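Local coordinates for protein putative mandelate racemase (Bordetella bronchiseptica, PDB 3OZY) that is of unknown function but, as a magnesium-binding enolase-superfamily member that complexes m-xylarate, probably acts on a sugar-acid-like carboxylate, at residues A[98-103]-A[256-261]; A[13-18]-A[371-376]; A[137-142]-A[324-329]. All blocks are in the same frame, centred on the assembly; numbering follows the deposited sequence.

Contact 1: A[98-103]-A[256-261]; sequences GHRSVG and LYTRNA
The backbones of 98-103 and 256-261 come closest at Arg100 and Tyr257, whose CA atoms are 5.1 Å apart, and the contact is carried mainly by the Arg100 side chain. Arg100 CG lies anti to the carbonyl carbon, beside the backbone N, and a bend at chi2 (-70°) sends the chain past Tyr257 in the opposite direction. On the way CD comes 3.1 Å from Tyr257 O. The guanidinium is then sandwiched: His99 CE1 sits over one face, 3.6 Å above the plane, and Ala261 N over the other. NH2 reaches Asn260 CB at 3.4 Å, the Asn260 amide plane being turned 22° from the guanidinium. At the guanidinium edge, in plane, a water accepts from both Arg100 NH1 and Tyr257 N, each at 3.1 Å, bridging the segments. The arrangement joins the two domains of the enolase superfamily architecture: the N-terminal domain contributes the turn into helix 102-122, and the barrel domain the turn into helix 258-267, just beyond the magnesium ligand Glu254. Ser101 is the N-cap of helix 102-122; its OG donates to Gly98 O at 2.7 Å and accepts a weak bond from Gly103 N. Ser101 N, buried and without a partner in the model, lies 3.9 Å above the Tyr257 ring plane, toward the rim, while Tyr257 OH bonds to Tyr56. The charge of Arg100 is met by Asp233 of the second subunit, which also bonds to His99 ND1.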
loop_
_atom_site.group_PDB
_atom_site.type_symbol
_atom_site.label_atom_id
_atom_site.label_comp_id
_atom_site.label_asym_id
_atom_site.label_seq_id
_atom_site.Cartn_x
_atom_site.Cartn_y
_atom_site.Cartn_z
ATOM N N GLY A 98 1.221 -4.343 3.165
ATOM C CA GLY A 98 1.615 -2.952 2.978
ATOM C C GLY A 98 0.633 -1.986 3.603
ATOM O O GLY A 98 -0.581 -2.192 3.550
ATOM N N HIS A 99 1.151 -0.921 4.202
ATOM C CA HIS A 99 0.305 -0.053 5.011
ATOM C C HIS A 99 -0.709 0.804 4.223
ATOM O O HIS A 99 -1.686 1.254 4.815
ATOM C CB HIS A 99 1.154 0.806 5.962
ATOM C CG HIS A 99 1.992 1.849 5.284
ATOM N ND1 HIS A 99 2.181 3.104 5.823
ATOM C CD2 HIS A 99 2.700 1.828 4.129
ATOM C CE1 HIS A 99 2.966 3.811 5.028
ATOM N NE2 HIS A 99 3.291 3.061 3.989
ATOM N N ARG A 100 -0.487 1.023 2.919
ATOM C CA ARG A 100 -1.429 1.801 2.088
ATOM C C ARG A 100 -1.694 1.016 0.811
ATOM O O ARG A 100 -1.117 1.292 -0.244
ATOM C CB ARG A 100 -0.879 3.200 1.783
ATOM C CG ARG A 100 -0.267 3.928 3.000
ATOM C CD ARG A 100 -1.323 4.367 4.035
ATOM N NE ARG A 100 -0.657 4.957 5.203
ATOM C CZ ARG A 100 -0.158 6.187 5.246
ATOM N NH1 ARG A 100 -0.295 6.997 4.207
ATOM N NH2 ARG A 100 0.469 6.617 6.342
ATOM N N SER A 101 -2.576 0.029 0.913
ATOM C CA SER A 101 -2.556 -1.057 -0.050
ATOM C C SER A 101 -3.922 -1.647 -0.339
ATOM O O SER A 101 -4.907 -1.383 0.354
ATOM C CB SER A 101 -1.692 -2.185 0.516
ATOM O OG SER A 101 -2.364 -2.796 1.615
ATOM N N VAL A 102 -3.946 -2.500 -1.359
ATOM C CA VAL A 102 -5.083 -3.369 -1.629
ATOM C C VAL A 102 -5.491 -4.192 -0.393
ATOM O O VAL A 102 -6.654 -4.574 -0.261
ATOM C CB VAL A 102 -4.789 -4.288 -2.847
ATOM C CG1 VAL A 102 -3.609 -5.216 -2.565
ATOM C CG2 VAL A 102 -6.026 -5.061 -3.270
ATOM N N GLY A 103 -4.549 -4.470 0.513
ATOM C CA GLY A 103 -4.898 -5.157 1.745
ATOM C C GLY A 103 -5.802 -4.319 2.640
ATOM O O GLY A 103 -6.661 -4.850 3.350
ATOM N N LEU A 256 -5.889 7.186 -1.153
ATOM C CA LEU A 256 -5.167 7.333 0.111
ATOM C C LEU A 256 -5.813 6.414 1.130
ATOM O O LEU A 256 -7.023 6.216 1.117
ATOM C CB LEU A 256 -5.244 8.777 0.601
ATOM C CG LEU A 256 -4.552 9.801 -0.285
ATOM C CD1 LEU A 256 -4.921 11.195 0.196
ATOM C CD2 LEU A 256 -3.048 9.593 -0.249
ATOM N N TYR A 257 -4.999 5.846 2.013
ATOM C CA TYR A 257 -5.447 4.774 2.893
ATOM C C TYR A 257 -5.210 5.076 4.366
ATOM O O TYR A 257 -4.114 5.494 4.753
ATOM C CB TYR A 257 -4.734 3.471 2.519
ATOM C CG TYR A 257 -5.118 2.978 1.143
ATOM C CD1 TYR A 257 -6.184 2.097 0.974
ATOM C CD2 TYR A 257 -4.423 3.393 0.006
ATOM C CE1 TYR A 257 -6.551 1.653 -0.281
ATOM C CE2 TYR A 257 -4.792 2.954 -1.262
ATOM C CZ TYR A 257 -5.854 2.079 -1.394
ATOM O OH TYR A 257 -6.252 1.618 -2.635
ATOM N N THR A 258 -6.236 4.805 5.173
ATOM C CA THR A 258 -6.248 4.999 6.632
ATOM C C THR A 258 -6.232 6.463 7.031
ATOM O O THR A 258 -5.896 7.354 6.241
ATOM C CB THR A 258 -5.099 4.268 7.398
ATOM O OG1 THR A 258 -3.898 5.056 7.348
ATOM C CG2 THR A 258 -4.863 2.854 6.866
ATOM N N ARG A 259 -6.568 6.700 8.293
ATOM C CA ARG A 259 -6.539 8.051 8.825
ATOM C C ARG A 259 -5.128 8.645 8.793
ATOM O O ARG A 259 -4.972 9.867 8.831
ATOM C CB ARG A 259 -7.076 8.069 10.254
ATOM C CG ARG A 259 -6.139 7.477 11.281
ATOM C CD ARG A 259 -6.870 7.302 12.602
ATOM N NE ARG A 259 -7.804 6.176 12.554
ATOM C CZ ARG A 259 -8.652 5.865 13.531
ATOM N NH1 ARG A 259 -8.721 6.613 14.626
ATOM N NH2 ARG A 259 -9.442 4.813 13.406
ATOM N N ASN A 260 -4.107 7.793 8.724
ATOM C CA ASN A 260 -2.729 8.285 8.722
ATOM C C ASN A 260 -2.414 9.121 7.487
ATOM O O ASN A 260 -1.706 10.126 7.565
ATOM C CB ASN A 260 -1.753 7.114 8.813
ATOM C CG ASN A 260 -2.022 6.240 10.005
ATOM O OD1 ASN A 260 -2.388 5.063 9.873
ATOM N ND2 ASN A 260 -1.862 6.809 11.182
ATOM N N ALA A 261 -2.939 8.703 6.338
ATOM C CA ALA A 261 -2.717 9.448 5.100
ATOM C C ALA A 261 -3.332 10.836 5.205
ATOM O O ALA A 261 -2.714 11.847 4.857
ATOM C CB ALA A 261 -3.321 8.701 3.912
HETATM O O HOH W 1 -2.079 6.707 1.712
#

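Contact 2: A[13-18]-A[371-376]; sequences LSTPIP and AAHAWK
A single backbone bridge pairs Leu13, on strand 5-16, with Ala374 in the chain leaving helix 367-372. Its bond runs from Ser14 N to His373 O at 2.9 Å, with an N-H...O angle of 161°, and the donor approaches nearly along the C=O axis. The same oxygen receives a CA-H...O contact from Leu13 CA at 3.2 Å, while Leu13 CD2 packs beside it at 3.6 Å. This is the close-packed part. The His373 ring adds to it: CG is anti to the carbonyl carbon, and the ring presents its edge to Ser14 O, which lies in the ring plane 3.8 Å from CD2. Thr15 CG2 crosses obliquely to reach CD2 at 3.9 Å. The other flank is looser. Trp375, partly exposed, has CG anti to its backbone N (chi1 179°), and its nearest ring atom, CD1, comes edge-on to Ser14 CB at 4.0 Å. Ala374, exposed, turns its CB away. The strand is an outermost one of the three-stranded antiparallel sheet of the N-terminal domain; the chain after helix 367-372 touches that edge in one bridge, with a further backbone bond between Trp375 and Ala12. The side-chain polar groups engage elsewhere: Ser14 OG with Gln34, Thr15 OG1 with Arg33 O, His373 ND1 with Phe369 O and Trp375 NE1 with Glu378 O. The direct polar link between the segments is therefore made by main-chain atoms, with side chains contributing apolar and edge contacts.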
loop_
_atom_site.group_PDB
_atom_site.type_symbol
_atom_site.label_atom_id
_atom_site.label_comp_id
_atom_site.label_asym_id
_atom_site.label_seq_id
_atom_site.Cartn_x
_atom_site.Cartn_y
_atom_site.Cartn_z
ATOM N N LEU A 13 -17.049 -11.306 -8.833
ATOM C CA LEU A 13 -18.122 -11.047 -9.786
ATOM C C LEU A 13 -17.674 -10.126 -10.914
ATOM O O LEU A 13 -16.898 -9.191 -10.699
ATOM C CB LEU A 13 -19.315 -10.412 -9.072
ATOM C CG LEU A 13 -19.893 -11.145 -7.866
ATOM C CD1 LEU A 13 -21.087 -10.378 -7.308
ATOM C CD2 LEU A 13 -20.310 -12.556 -8.256
ATOM N N SER A 14 -18.170 -10.390 -12.122
ATOM C CA SER A 14 -17.895 -9.522 -13.255
ATOM C C SER A 14 -19.171 -9.264 -14.043
ATOM O O SER A 14 -19.988 -10.170 -14.238
ATOM C CB SER A 14 -16.816 -10.123 -14.156
ATOM O OG SER A 14 -16.382 -9.174 -15.121
ATOM N N THR A 15 -19.350 -8.017 -14.472
ATOM C CA THR A 15 -20.489 -7.646 -15.313
ATOM C C THR A 15 -19.982 -6.877 -16.527
ATOM O O THR A 15 -19.045 -6.086 -16.424
ATOM C CB THR A 15 -21.533 -6.801 -14.546
ATOM O OG1 THR A 15 -20.955 -5.546 -14.146
ATOM C CG2 THR A 15 -22.028 -7.537 -13.313
ATOM N N PRO A 16 -20.599 -7.102 -17.695
ATOM C CA PRO A 16 -20.063 -6.513 -18.926
ATOM C C PRO A 16 -20.482 -5.058 -19.129
ATOM O O PRO A 16 -21.396 -4.564 -18.469
ATOM C CB PRO A 16 -20.657 -7.405 -20.021
ATOM C CG PRO A 16 -21.932 -7.917 -19.438
ATOM C CD PRO A 16 -21.688 -8.062 -17.952
ATOM N N ILE A 17 -19.793 -4.387 -20.038
ATOM C CA ILE A 17 -20.117 -3.020 -20.426
ATOM C C ILE A 17 -20.192 -2.991 -21.948
ATOM O O ILE A 17 -19.243 -3.389 -22.607
ATOM C CB ILE A 17 -19.025 -2.007 -19.982
ATOM C CG1 ILE A 17 -18.743 -2.089 -18.472
ATOM C CG2 ILE A 17 -19.450 -0.587 -20.367
ATOM C CD1 ILE A 17 -17.525 -1.238 -18.031
ATOM N N PRO A 18 -21.322 -2.531 -22.518
ATOM C CA PRO A 18 -21.352 -2.406 -23.980
ATOM C C PRO A 18 -20.191 -1.542 -24.452
ATOM O O PRO A 18 -19.879 -0.544 -23.799
ATOM C CB PRO A 18 -22.695 -1.714 -24.239
ATOM C CG PRO A 18 -23.553 -2.140 -23.089
ATOM C CD PRO A 18 -22.609 -2.161 -21.903
ATOM N N ALA A 371 -24.888 -15.638 -8.436
ATOM C CA ALA A 371 -24.513 -16.932 -8.993
ATOM C C ALA A 371 -24.282 -16.871 -10.505
ATOM O O ALA A 371 -23.438 -17.592 -11.038
ATOM C CB ALA A 371 -25.564 -17.978 -8.653
ATOM N N ALA A 372 -25.022 -16.001 -11.189
ATOM C CA ALA A 372 -24.936 -15.904 -12.649
ATOM C C ALA A 372 -23.813 -15.001 -13.161
ATOM O O ALA A 372 -23.607 -14.898 -14.366
ATOM C CB ALA A 372 -26.271 -15.450 -13.234
ATOM N N HIS A 373 -23.091 -14.345 -12.256
ATOM C CA HIS A 373 -22.049 -13.409 -12.685
ATOM C C HIS A 373 -20.675 -13.694 -12.093
ATOM O O HIS A 373 -19.881 -12.772 -11.854
ATOM C CB HIS A 373 -22.484 -11.963 -12.433
ATOM C CG HIS A 373 -23.628 -11.538 -13.294
ATOM N ND1 HIS A 373 -24.941 -11.792 -12.962
ATOM C CD2 HIS A 373 -23.656 -10.912 -14.494
ATOM C CE1 HIS A 373 -25.731 -11.327 -13.914
ATOM N NE2 HIS A 373 -24.976 -10.785 -14.853
ATOM N N ALA A 374 -20.380 -14.967 -11.881
ATOM C CA ALA A 374 -19.051 -15.353 -11.427
ATOM C C ALA A 374 -17.973 -14.894 -12.406
ATOM O O ALA A 374 -18.096 -15.052 -13.621
ATOM C CB ALA A 374 -18.976 -16.858 -11.210
ATOM N N TRP A 375 -16.908 -14.321 -11.863
ATOM C CA TRP A 375 -15.763 -13.883 -12.640
ATOM C C TRP A 375 -15.106 -15.056 -13.356
ATOM O O TRP A 375 -14.950 -16.136 -12.783
ATOM C CB TRP A 375 -14.772 -13.227 -11.683
ATOM C CG TRP A 375 -13.483 -12.717 -12.252
ATOM C CD1 TRP A 375 -13.309 -11.845 -13.290
ATOM C CD2 TRP A 375 -12.177 -12.984 -11.728
ATOM N NE1 TRP A 375 -11.968 -11.578 -13.462
ATOM C CE2 TRP A 375 -11.254 -12.270 -12.516
ATOM C CE3 TRP A 375 -11.699 -13.780 -10.678
ATOM C CZ2 TRP A 375 -9.877 -12.319 -12.283
ATOM C CZ3 TRP A 375 -10.336 -13.828 -10.446
ATOM C CH2 TRP A 375 -9.441 -13.104 -11.244
ATOM N N LYS A 376 -14.725 -14.837 -14.611
ATOM C CA LYS A 376 -14.046 -15.866 -15.397
ATOM C C LYS A 376 -12.696 -15.384 -15.931
ATOM O O LYS A 376 -12.216 -15.855 -16.962
ATOM C CB LYS A 376 -14.941 -16.358 -16.542
ATOM C CG LYS A 376 -16.226 -17.016 -16.070
ATOM C CD LYS A 376 -17.080 -17.476 -17.242
ATOM C CE LYS A 376 -18.413 -18.030 -16.760
ATOM N NZ LYS A 376 -18.233 -19.059 -15.696
#

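Contact 3: A[137-142]-A[324-329]; sequences RGVRAY and HPAMFE
Phe328 O is held from 137-142 by one hydrogen bond and one weaker contact: Tyr142 N donates to it at 2.8 Å with an N-H...O angle of 162°, from above the carbonyl plane, and Ala141 CA adds a CA-H...O contact at 3.2 Å. With Phe328 N bonded to Arg140 O at 2.9 Å, this time in the carbonyl plane, the pattern is that of parallel strands; it joins strand 139-146 to strand 328-331, the first and last of eight, and so closes the enolase-superfamily beta-alpha barrel. Ala141 and Phe328 share one face of the sheet, where Phe328 CB meets Val139 CG1 at 3.5 Å and the phenyl ring packs on helix 309-321. Tyr142 and Glu329 share the other. Tyr142 CG occupies the crowded position between backbone N and carbonyl carbon (chi1 74°), laying the ring across the neighbouring strand so that Glu329 CA makes a CH-pi contact over its face, 3.7 Å from the centroid. Met327 SD stands obliquely, 4.9 Å from the centroid. Lys171 NZ hydrogen-bonds Tyr142 OH and forms a salt bridge with Glu329 OE2, which Ser144 OG also holds; this would favour an ionised carboxylate. The nearest atom of the Glu329 side chain is about 5 Å from a bound magnesium ion. At the far end, Arg140 NE hydrogen-bonds Thr168 OG1, and the extended chain runs alongside Met327, whose CE sits over one guanidinium face, 3.8 Å from NH1.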
loop_
_atom_site.group_PDB
_atom_site.type_symbol
_atom_site.label_atom_id
_atom_site.label_comp_id
_atom_site.label_asym_id
_atom_site.label_seq_id
_atom_site.Cartn_x
_atom_site.Cartn_y
_atom_site.Cartn_z
ATOM N N ARG A 137 -33.695 15.024 6.034
ATOM C CA ARG A 137 -34.521 15.141 4.830
ATOM C C ARG A 137 -33.949 14.368 3.644
ATOM O O ARG A 137 -34.621 14.196 2.624
ATOM C CB ARG A 137 -34.681 16.609 4.433
ATOM C CG ARG A 137 -35.264 17.498 5.519
ATOM C CD ARG A 137 -36.733 17.202 5.758
ATOM N NE ARG A 137 -37.306 18.094 6.764
ATOM C CZ ARG A 137 -37.301 17.845 8.069
ATOM N NH1 ARG A 137 -36.755 16.727 8.534
ATOM N NH2 ARG A 137 -37.846 18.714 8.911
ATOM N N GLY A 138 -32.705 13.918 3.770
ATOM C CA GLY A 138 -32.024 13.244 2.679
ATOM C C GLY A 138 -30.669 13.857 2.383
ATOM O O GLY A 138 -30.328 14.911 2.916
ATOM N N VAL A 139 -29.928 13.193 1.504
ATOM C CA VAL A 139 -28.536 13.504 1.223
ATOM C C VAL A 139 -28.366 13.981 -0.223
ATOM O O VAL A 139 -28.712 13.264 -1.160
ATOM C CB VAL A 139 -27.672 12.244 1.468
ATOM C CG1 VAL A 139 -26.241 12.438 0.966
ATOM C CG2 VAL A 139 -27.690 11.866 2.948
ATOM N N ARG A 140 -27.835 15.186 -0.403
ATOM C CA ARG A 140 -27.620 15.712 -1.750
ATOM C C ARG A 140 -26.573 14.900 -2.512
ATOM O O ARG A 140 -25.445 14.717 -2.030
ATOM C CB ARG A 140 -27.192 17.175 -1.691
ATOM C CG ARG A 140 -27.015 17.783 -3.065
ATOM C CD ARG A 140 -26.170 19.025 -2.995
ATOM N NE ARG A 140 -26.353 19.859 -4.175
ATOM C CZ ARG A 140 -25.820 21.060 -4.310
ATOM N NH1 ARG A 140 -25.071 21.553 -3.330
ATOM N NH2 ARG A 140 -26.033 21.770 -5.412
ATOM N N ALA A 141 -26.954 14.415 -3.693
ATOM C CA ALA A 141 -26.088 13.569 -4.515
ATOM C C ALA A 141 -25.542 14.317 -5.723
ATOM O O ALA A 141 -26.095 15.341 -6.152
ATOM C CB ALA A 141 -26.841 12.324 -4.982
ATOM N N TYR A 142 -24.454 13.807 -6.279
ATOM C CA TYR A 142 -23.957 14.306 -7.544
ATOM C C TYR A 142 -23.778 13.164 -8.521
ATOM O O TYR A 142 -23.473 12.038 -8.127
ATOM C CB TYR A 142 -22.662 15.102 -7.378
ATOM C CG TYR A 142 -21.376 14.334 -7.088
ATOM C CD1 TYR A 142 -20.613 13.792 -8.123
ATOM C CD2 TYR A 142 -20.875 14.237 -5.787
ATOM C CE1 TYR A 142 -19.405 13.148 -7.869
ATOM C CE2 TYR A 142 -19.677 13.584 -5.522
ATOM C CZ TYR A 142 -18.945 13.045 -6.564
ATOM O OH TYR A 142 -17.732 12.406 -6.332
ATOM N N HIS A 324 -21.269 16.783 8.003
ATOM C CA HIS A 324 -20.594 17.378 6.854
ATOM C C HIS A 324 -21.591 17.749 5.767
ATOM O O HIS A 324 -22.576 17.047 5.576
ATOM C CB HIS A 324 -19.567 16.413 6.274
ATOM C CG HIS A 324 -18.361 16.233 7.137
ATOM N ND1 HIS A 324 -17.459 17.251 7.363
ATOM C CD2 HIS A 324 -17.918 15.165 7.840
ATOM C CE1 HIS A 324 -16.506 16.813 8.169
ATOM N NE2 HIS A 324 -16.765 15.555 8.481
ATOM N N PRO A 325 -21.321 18.840 5.027
ATOM C CA PRO A 325 -22.203 19.186 3.906
ATOM C C PRO A 325 -22.252 18.017 2.939
ATOM O O PRO A 325 -21.222 17.416 2.633
ATOM C CB PRO A 325 -21.490 20.364 3.232
ATOM C CG PRO A 325 -20.458 20.836 4.209
ATOM C CD PRO A 325 -20.097 19.662 5.060
ATOM N N ALA A 326 -23.436 17.690 2.449
ATOM C CA ALA A 326 -23.581 16.530 1.577
ATOM C C ALA A 326 -23.167 16.824 0.139
ATOM O O ALA A 326 -23.601 17.816 -0.446
ATOM C CB ALA A 326 -25.020 16.026 1.609
ATOM N N MET A 327 -22.330 15.958 -0.420
ATOM C CA MET A 327 -21.989 16.018 -1.836
ATOM C C MET A 327 -21.683 14.575 -2.210
ATOM O O MET A 327 -20.523 14.169 -2.343
ATOM C CB MET A 327 -20.798 16.952 -2.079
ATOM C CG MET A 327 -20.457 17.185 -3.559
ATOM S SD MET A 327 -21.842 17.743 -4.582
ATOM C CE MET A 327 -21.996 19.436 -4.020
ATOM N N PHE A 328 -22.753 13.795 -2.327
ATOM C CA PHE A 328 -22.662 12.344 -2.274
ATOM C C PHE A 328 -22.512 11.723 -3.652
ATOM O O PHE A 328 -23.395 11.850 -4.502
ATOM C CB PHE A 328 -23.887 11.743 -1.582
ATOM C CG PHE A 328 -23.778 10.266 -1.399
ATOM C CD1 PHE A 328 -22.943 9.756 -0.422
ATOM C CD2 PHE A 328 -24.450 9.384 -2.229
ATOM C CE1 PHE A 328 -22.793 8.397 -0.249
ATOM C CE2 PHE A 328 -24.306 8.018 -2.060
ATOM C CZ PHE A 328 -23.475 7.525 -1.070
ATOM N N GLU A 329 -21.396 11.028 -3.868
ATOM C CA GLU A 329 -21.081 10.466 -5.180
ATOM C C GLU A 329 -22.038 9.346 -5.588
ATOM O O GLU A 329 -22.209 8.368 -4.862
ATOM C CB GLU A 329 -19.635 9.956 -5.210
ATOM C CG GLU A 329 -19.236 9.417 -6.571
ATOM C CD GLU A 329 -17.750 9.144 -6.703
ATOM O OE1 GLU A 329 -17.098 8.740 -5.709
ATOM O OE2 GLU A 329 -17.218 9.312 -7.823
#

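In the fold
From the N terminus, strand 5-16 supplies the first half of contact 2, which stays unclosed until 371-376 near the C terminus; its loop encloses both other contacts. Segment 98-103, in the N-terminal domain, opens contact 1, and 137-142, on the first barrel strand, opens contact 3 before contact 1 closes at 256-261. Contact 3 closes later, at 324-329, so these two loops cross. Contact 3 shuts the barrel on itself, whereas contact 1 ties the N-terminal domain to a barrel helix and contact 2 ties its sheet edge to the C-terminal tail. Centres of contacts 1 and 3 lie 25 Å apart, on opposite sides of the chain's centre.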